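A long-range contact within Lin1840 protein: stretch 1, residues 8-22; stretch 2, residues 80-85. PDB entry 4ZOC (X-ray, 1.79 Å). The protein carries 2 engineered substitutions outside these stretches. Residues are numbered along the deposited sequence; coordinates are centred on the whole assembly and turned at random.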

ATOM      1  N   GLU A   8      13.145  30.786  37.171  1.00 20.30           N
ATOM      2  CA  GLU A   8      12.699  30.935  38.552  1.00 18.70           C
ATOM      3  C   GLU A   8      11.278  30.348  38.733  1.00 19.02           C
ATOM      4  O   GLU A   8      10.972  29.673  39.720  1.00 21.52           O
ATOM      5  CB  GLU A   8      12.789  32.416  38.919  1.00 23.50           C
ATOM      6  CG  GLU A   8      12.286  32.770  40.299  1.00 30.90           C
ATOM      7  CD  GLU A   8      12.392  34.270  40.548  1.00 32.49           C
ATOM      8  OE1 GLU A   8      13.327  34.633  41.269  1.00 36.26           O
ATOM      9  OE2 GLU A   8      11.578  35.083  40.002  1.00 30.35           O
ATOM     10  N   LEU A   9      10.402  30.544  37.749  1.00 16.64           N
ATOM     11  CA  LEU A   9       9.040  29.921  37.817  1.00 18.05           C
ATOM     12  C   LEU A   9       9.085  28.414  37.970  1.00 14.95           C
ATOM     13  O   LEU A   9       8.401  27.845  38.821  1.00 16.92           O
ATOM     14  CB  LEU A   9       8.201  30.303  36.597  1.00 19.30           C
ATOM     15  CG  LEU A   9       7.495  31.665  36.650  1.00 22.57           C
ATOM     16  CD1 LEU A   9       6.912  31.957  35.274  1.00 21.66           C
ATOM     17  CD2 LEU A   9       6.407  31.711  37.708  1.00 25.81           C
ATOM     18  N   VAL A  10       9.875  27.773  37.099  1.00 18.13           N
ATOM     19  CA  VAL A  10       9.996  26.341  37.146  1.00 18.19           C
ATOM     20  C   VAL A  10      10.429  25.952  38.556  1.00 18.53           C
ATOM     21  O   VAL A  10       9.868  25.020  39.147  1.00 15.25           O
ATOM     22  CB  VAL A  10      11.048  25.821  36.137  1.00 21.04           C
ATOM     23  CG1 VAL A  10      11.031  24.300  36.118  1.00 22.93           C
ATOM     24  CG2 VAL A  10      10.754  26.354  34.733  1.00 19.75           C
ATOM     25  N   SER A  11      11.439  26.664  39.069  1.00 20.09           N
ATOM     26  CA  SER A  11      11.988  26.391  40.419  1.00 18.61           C
ATOM     27  C   SER A  11      10.980  26.503  41.497  1.00 19.99           C
ATOM     28  O   SER A  11      11.043  25.720  42.403  1.00 22.28           O
ATOM     29  CB  SER A  11      13.108  27.307  40.805  1.00 23.85           C
ATOM     30  OG  SER A  11      14.074  27.272  39.807  1.00 32.99           O
ATOM     31  N   GLN A  12      10.074  27.460  41.388  1.00 15.35           N
ATOM     32  CA  GLN A  12       9.017  27.716  42.392  1.00 19.15           C
ATOM     33  C   GLN A  12       7.779  26.847  42.307  1.00 15.68           C
ATOM     34  O   GLN A  12       7.002  26.774  43.281  1.00 15.84           O
ATOM     35  CB  GLN A  12       8.561  29.151  42.300  1.00 21.96           C
ATOM     36  CG  GLN A  12       9.616  30.164  42.636  1.00 28.65           C
ATOM     37  CD  GLN A  12       9.027  31.546  42.313  1.00 39.86           C
ATOM     38  OE1 GLN A  12       8.653  31.824  41.173  1.00 35.41           O
ATOM     39  NE2 GLN A  12       8.826  32.356  43.334  1.00 50.08           N
ATOM     40  N   MET A  13       7.534  26.227  41.154  1.00 16.04           N
ATOM     41  CA  MET A  13       6.352  25.393  41.001  1.00 14.07           C
ATOM     42  C   MET A  13       6.422  24.109  41.801  1.00 14.06           C
ATOM     43  O   MET A  13       7.448  23.479  41.901  1.00 18.20           O
ATOM     44  CB  MET A  13       6.106  25.088  39.489  1.00 15.41           C
ATOM     45  CG  MET A  13       5.765  26.325  38.642  1.00 13.69           C
ATOM     46  SD  MET A  13       5.913  25.974  36.882  1.00 14.81           S
ATOM     47  CE  MET A  13       4.341  25.220  36.560  1.00 12.41           C
ATOM     48  N   THR A  14       5.311  23.708  42.373  1.00 13.72           N
ATOM     49  CA  THR A  14       5.181  22.451  43.007  1.00 16.38           C
ATOM     50  C   THR A  14       5.155  21.344  41.939  1.00 19.24           C
ATOM     51  O   THR A  14       4.947  21.602  40.737  1.00 16.26           O
ATOM     52  CB  THR A  14       3.878  22.297  43.826  1.00 17.30           C
ATOM     53  OG1 THR A  14       2.708  22.383  42.983  1.00 19.07           O
ATOM     54  CG2 THR A  14       3.813  23.346  44.987  1.00 20.60           C
ATOM     55  N   LEU A  15       5.358  20.118  42.386  1.00 17.55           N
ATOM     56  CA  LEU A  15       5.272  18.977  41.450  1.00 19.75           C
ATOM     57  C   LEU A  15       3.884  19.004  40.804  1.00 17.67           C
ATOM     58  O   LEU A  15       3.789  18.861  39.595  1.00 16.83           O
ATOM     59  CB  LEU A  15       5.511  17.619  42.137  1.00 20.48           C
ATOM     60  CG  LEU A  15       5.513  16.337  41.255  1.00 21.22           C
ATOM     61  CD1 LEU A  15       6.583  16.467  40.201  1.00 19.76           C
ATOM     62  CD2 LEU A  15       5.703  15.092  42.091  1.00 23.91           C
ATOM     63  N   ASP A  16       2.822  19.172  41.588  1.00 15.68           N
ATOM     64  CA  ASP A  16       1.490  19.086  41.024  1.00 17.26           C
ATOM     65  C   ASP A  16       1.241  20.226  40.034  1.00 15.89           C
ATOM     66  O   ASP A  16       0.538  20.033  39.002  1.00 16.40           O
ATOM     67  CB  ASP A  16       0.418  19.082  42.105  1.00 19.13           C
ATOM     68  CG  ASP A  16       0.165  17.724  42.712  1.00 23.68           C
ATOM     69  OD1 ASP A  16       0.758  16.700  42.308  1.00 20.95           O
ATOM     70  OD2 ASP A  16      -0.690  17.681  43.639  1.00 27.90           O
ATOM     71  N   GLU A  17       1.823  21.400  40.310  1.00 13.76           N
ATOM     72  CA  GLU A  17       1.675  22.530  39.360  1.00 13.39           C
ATOM     73  C   GLU A  17       2.395  22.202  38.030  1.00 13.54           C
ATOM     74  O   GLU A  17       1.911  22.495  36.931  1.00 13.87           O
ATOM     75  CB  GLU A  17       2.275  23.825  39.922  1.00 13.67           C
ATOM     76  CG  GLU A  17       1.334  24.536  40.882  1.00 13.79           C
ATOM     77  CD  GLU A  17       1.974  25.603  41.709  1.00 17.54           C
ATOM     78  OE1 GLU A  17       3.228  25.633  41.843  1.00 18.46           O
ATOM     79  OE2 GLU A  17       1.166  26.389  42.261  1.00 21.70           O
ATOM     80  N   LYS A  18       3.589  21.648  38.144  1.00 14.01           N
ATOM     81  CA  LYS A  18       4.374  21.286  36.946  1.00 13.45           C
ATOM     82  C   LYS A  18       3.639  20.237  36.139  1.00 12.56           C
ATOM     83  O   LYS A  18       3.550  20.382  34.901  1.00 14.21           O
ATOM     84  CB  LYS A  18       5.775  20.796  37.295  1.00 13.46           C
ATOM     85  CG  LYS A  18       6.596  21.893  37.874  1.00 12.68           C
ATOM     86  CD  LYS A  18       8.059  21.563  38.067  1.00 10.82           C
ATOM     87  CE  LYS A  18       8.275  20.574  39.186  1.00 15.34           C
ATOM     88  NZ  LYS A  18       9.732  20.468  39.403  1.00 13.32           N
ATOM     89  N   ILE A  19       3.072  19.239  36.794  1.00 12.79           N
ATOM     90  CA  ILE A  19       2.331  18.181  36.102  1.00 14.20           C
ATOM     91  C   ILE A  19       1.134  18.781  35.306  1.00 15.17           C
ATOM     92  O   ILE A  19       0.971  18.499  34.105  1.00 12.94           O
ATOM     93  CB  ILE A  19       1.847  17.086  37.103  1.00 15.62           C
ATOM     94  CG1 ILE A  19       3.031  16.267  37.746  1.00 12.72           C
ATOM     95  CG2 ILE A  19       0.763  16.182  36.456  1.00 18.74           C
ATOM     96  CD1 ILE A  19       2.575  15.336  38.869  1.00 14.40           C
ATOM     97  N   ALA A  20       0.314  19.628  35.931  1.00 12.94           N
ATOM     98  CA  ALA A  20      -0.839  20.189  35.254  1.00 10.57           C
ATOM     99  C   ALA A  20      -0.491  21.134  34.128  1.00 10.95           C
ATOM    100  O   ALA A  20      -1.302  21.297  33.174  1.00  9.63           O
ATOM    101  CB  ALA A  20      -1.750  20.879  36.282  1.00 12.42           C
ATOM    102  N   GLN A  21       0.690  21.772  34.210  1.00  9.95           N
ATOM    103  CA  GLN A  21       1.159  22.650  33.150  1.00  9.41           C
ATOM    104  C   GLN A  21       1.197  21.842  31.826  1.00  9.92           C
ATOM    105  O   GLN A  21       1.106  22.433  30.777  1.00  8.99           O
ATOM    106  CB  GLN A  21       2.593  23.245  33.466  1.00 10.20           C
ATOM    107  CG  GLN A  21       3.081  24.314  32.513  1.00  9.58           C
ATOM    108  CD  GLN A  21       2.230  25.541  32.362  1.00  9.74           C
ATOM    109  OE1 GLN A  21       2.315  26.219  31.337  1.00 12.73           O
ATOM    110  NE2 GLN A  21       1.511  25.926  33.419  1.00 10.72           N
ATOM    111  N   CYS A  22       1.348  20.521  31.896  1.00  9.93           N
ATOM    112  CA  CYS A  22       1.436  19.647  30.740  1.00 10.07           C
ATOM    113  C   CYS A  22       0.090  19.082  30.251  1.00 12.32           C
ATOM    114  O   CYS A  22       0.090  18.117  29.478  1.00 12.79           O
ATOM    115  CB  CYS A  22       2.408  18.470  31.015  1.00 11.94           C
ATOM    116  SG  CYS A  22       4.080  19.044  31.406  1.00 13.25           S
ATOM    117  N   ASN A  80      -4.549  31.543  39.828  1.00 16.67           N
ATOM    118  CA  ASN A  80      -3.311  30.878  39.623  1.00 18.51           C
ATOM    119  C   ASN A  80      -2.226  31.416  40.577  1.00 18.55           C
ATOM    120  O   ASN A  80      -1.966  32.621  40.601  1.00 17.00           O
ATOM    121  CB  ASN A  80      -2.844  31.076  38.187  1.00 19.45           C
ATOM    122  CG  ASN A  80      -1.638  30.236  37.874  1.00 17.91           C
ATOM    123  OD1 ASN A  80      -0.505  30.713  37.891  1.00 14.96           O
ATOM    124  ND2 ASN A  80      -1.886  28.968  37.590  1.00 15.53           N
ATOM    125  N   ARG A  81      -1.532  30.534  41.281  1.00 17.68           N
ATOM    126  CA  ARG A  81      -0.657  31.022  42.368  1.00 15.86           C
ATOM    127  C   ARG A  81       0.518  31.855  41.867  1.00 17.41           C
ATOM    128  O   ARG A  81       0.823  32.905  42.435  1.00 16.46           O
ATOM    129  CB  ARG A  81      -0.133  29.880  43.196  1.00 14.61           C
ATOM    130  CG  ARG A  81       0.762  30.277  44.373  1.00 16.13           C
ATOM    131  CD  ARG A  81       1.121  29.013  45.127  1.00 19.03           C
ATOM    132  NE  ARG A  81       2.058  28.142  44.398  1.00 19.35           N
ATOM    133  CZ  ARG A  81       3.389  28.222  44.440  1.00 20.95           C
ATOM    134  NH1 ARG A  81       3.954  29.134  45.219  1.00 19.31           N
ATOM    135  NH2 ARG A  81       4.183  27.367  43.759  1.00 20.69           N
ATOM    136  N   LEU A  82       1.190  31.391  40.801  1.00 15.55           N
ATOM    137  CA  LEU A  82       2.374  32.094  40.300  1.00 17.29           C
ATOM    138  C   LEU A  82       2.166  33.035  39.121  1.00 16.03           C
ATOM    139  O   LEU A  82       3.121  33.716  38.736  1.00 17.32           O
ATOM    140  CB  LEU A  82       3.512  31.103  39.971  1.00 18.55           C
ATOM    141  CG  LEU A  82       4.006  30.245  41.135  1.00 19.31           C
ATOM    142  CD1 LEU A  82       4.899  29.122  40.631  1.00 21.76           C
ATOM    143  CD2 LEU A  82       4.758  31.093  42.163  1.00 19.25           C
ATOM    144  N   GLY A  83       0.932  33.134  38.597  1.00 13.21           N
ATOM    145  CA  GLY A  83       0.669  34.086  37.532  1.00 15.39           C
ATOM    146  C   GLY A  83       1.101  33.580  36.164  1.00 14.57           C
ATOM    147  O   GLY A  83       1.596  34.334  35.350  1.00 16.15           O
ATOM    148  N   ILE A  84       0.931  32.283  35.954  1.00 12.28           N
ATOM    149  CA  ILE A  84       1.315  31.637  34.662  1.00 13.21           C
ATOM    150  C   ILE A  84       0.072  31.579  33.770  1.00 12.22           C
ATOM    151  O   ILE A  84      -0.852  30.750  34.033  1.00 12.16           O
ATOM    152  CB  ILE A  84       1.904  30.239  34.864  1.00 13.91           C
ATOM    153  CG1 ILE A  84       3.136  30.271  35.761  1.00 17.24           C
ATOM    154  CG2 ILE A  84       2.395  29.672  33.535  1.00 17.73           C
ATOM    155  CD1 ILE A  84       3.547  28.866  36.187  1.00 17.72           C
ATOM    156  N   PRO A  85      -0.014  32.506  32.789  1.00 12.75           N
ATOM    157  CA  PRO A  85      -1.195  32.554  31.940  1.00 13.67           C
ATOM    158  C   PRO A  85      -1.331  31.317  31.088  1.00 12.19           C
ATOM    159  O   PRO A  85      -0.344  30.629  30.830  1.00 11.21           O
ATOM    160  CB  PRO A  85      -0.953  33.765  31.000  1.00 15.27           C
ATOM    161  CG  PRO A  85       0.230  34.425  31.518  1.00 18.80           C
ATOM    162  CD  PRO A  85       1.029  33.393  32.282  1.00 16.72           C
TER
HETATM  163  O   HOH W   1       6.897  29.010  45.481  1.00 35.67           O
HETATM  164  O   HOH W   2       1.114  28.495  39.990  1.00 14.53           O
HETATM  165  O   HOH W   3      -0.502  28.146  33.218  1.00 11.76           O

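Residues 8-12 end one helix and residues 15-21 form the next; both helices and the turn between them meet residues 80-85, an irregular segment with neither helix nor strand, and the contact buries 411 Å² in all. The backbones stay well apart, L9 CA and L82 CA lying 7.4 Å from each other, so side chains fill the gap. The CA-to-CB bond of L9 points sideways to the other stretch, but the end of the side chain comes nearer: CD2 lies 3.7 Å from L82 CB and 4.1 Å from I84 CG1. Q12, in the last helical turn, lends its backbone carbonyl: R81 NH2 donates to Q12 O at 2.9 Å, and water 1 links the same oxygen to R81 NH1. M13, the first residue to leave helical geometry, extends the apolar patch, with CG 3.5 Å from L82 CD1 and CE 3.8 Å from I84 CD1. T14 caps the second helix, its OG1 accepting from E17 N at 3.0 Å; in return T14 N donates to E17 OE1 at 2.9 Å. This reciprocal pair helps hold the E17 carboxylate facing R81. There the salt bridge is two-pronged: R81 NH2 donates to E17 OE1 at 2.8 Å and R81 NE to E17 OE2 at 2.9 Å, both nearly straight. E17 OE1 and Q12 O both lie near the guanidinium plane, where its N-H groups point, so one arginine ties the end of the first helix to the start of the second. Water 2 accepts from L82 N at 3.0 Å and donates weakly to E17 OE2 at 3.1 Å. Farther along, Q21 brings NE2 to 3.9 Å from I84 CG2 and donates from NE2 to water 3 at 3.0 Å. Within stretch 2, N80 OD1 accepts from I84 N at 2.9 Å, bracing the bend that includes G83, whose positive phi suits glycine.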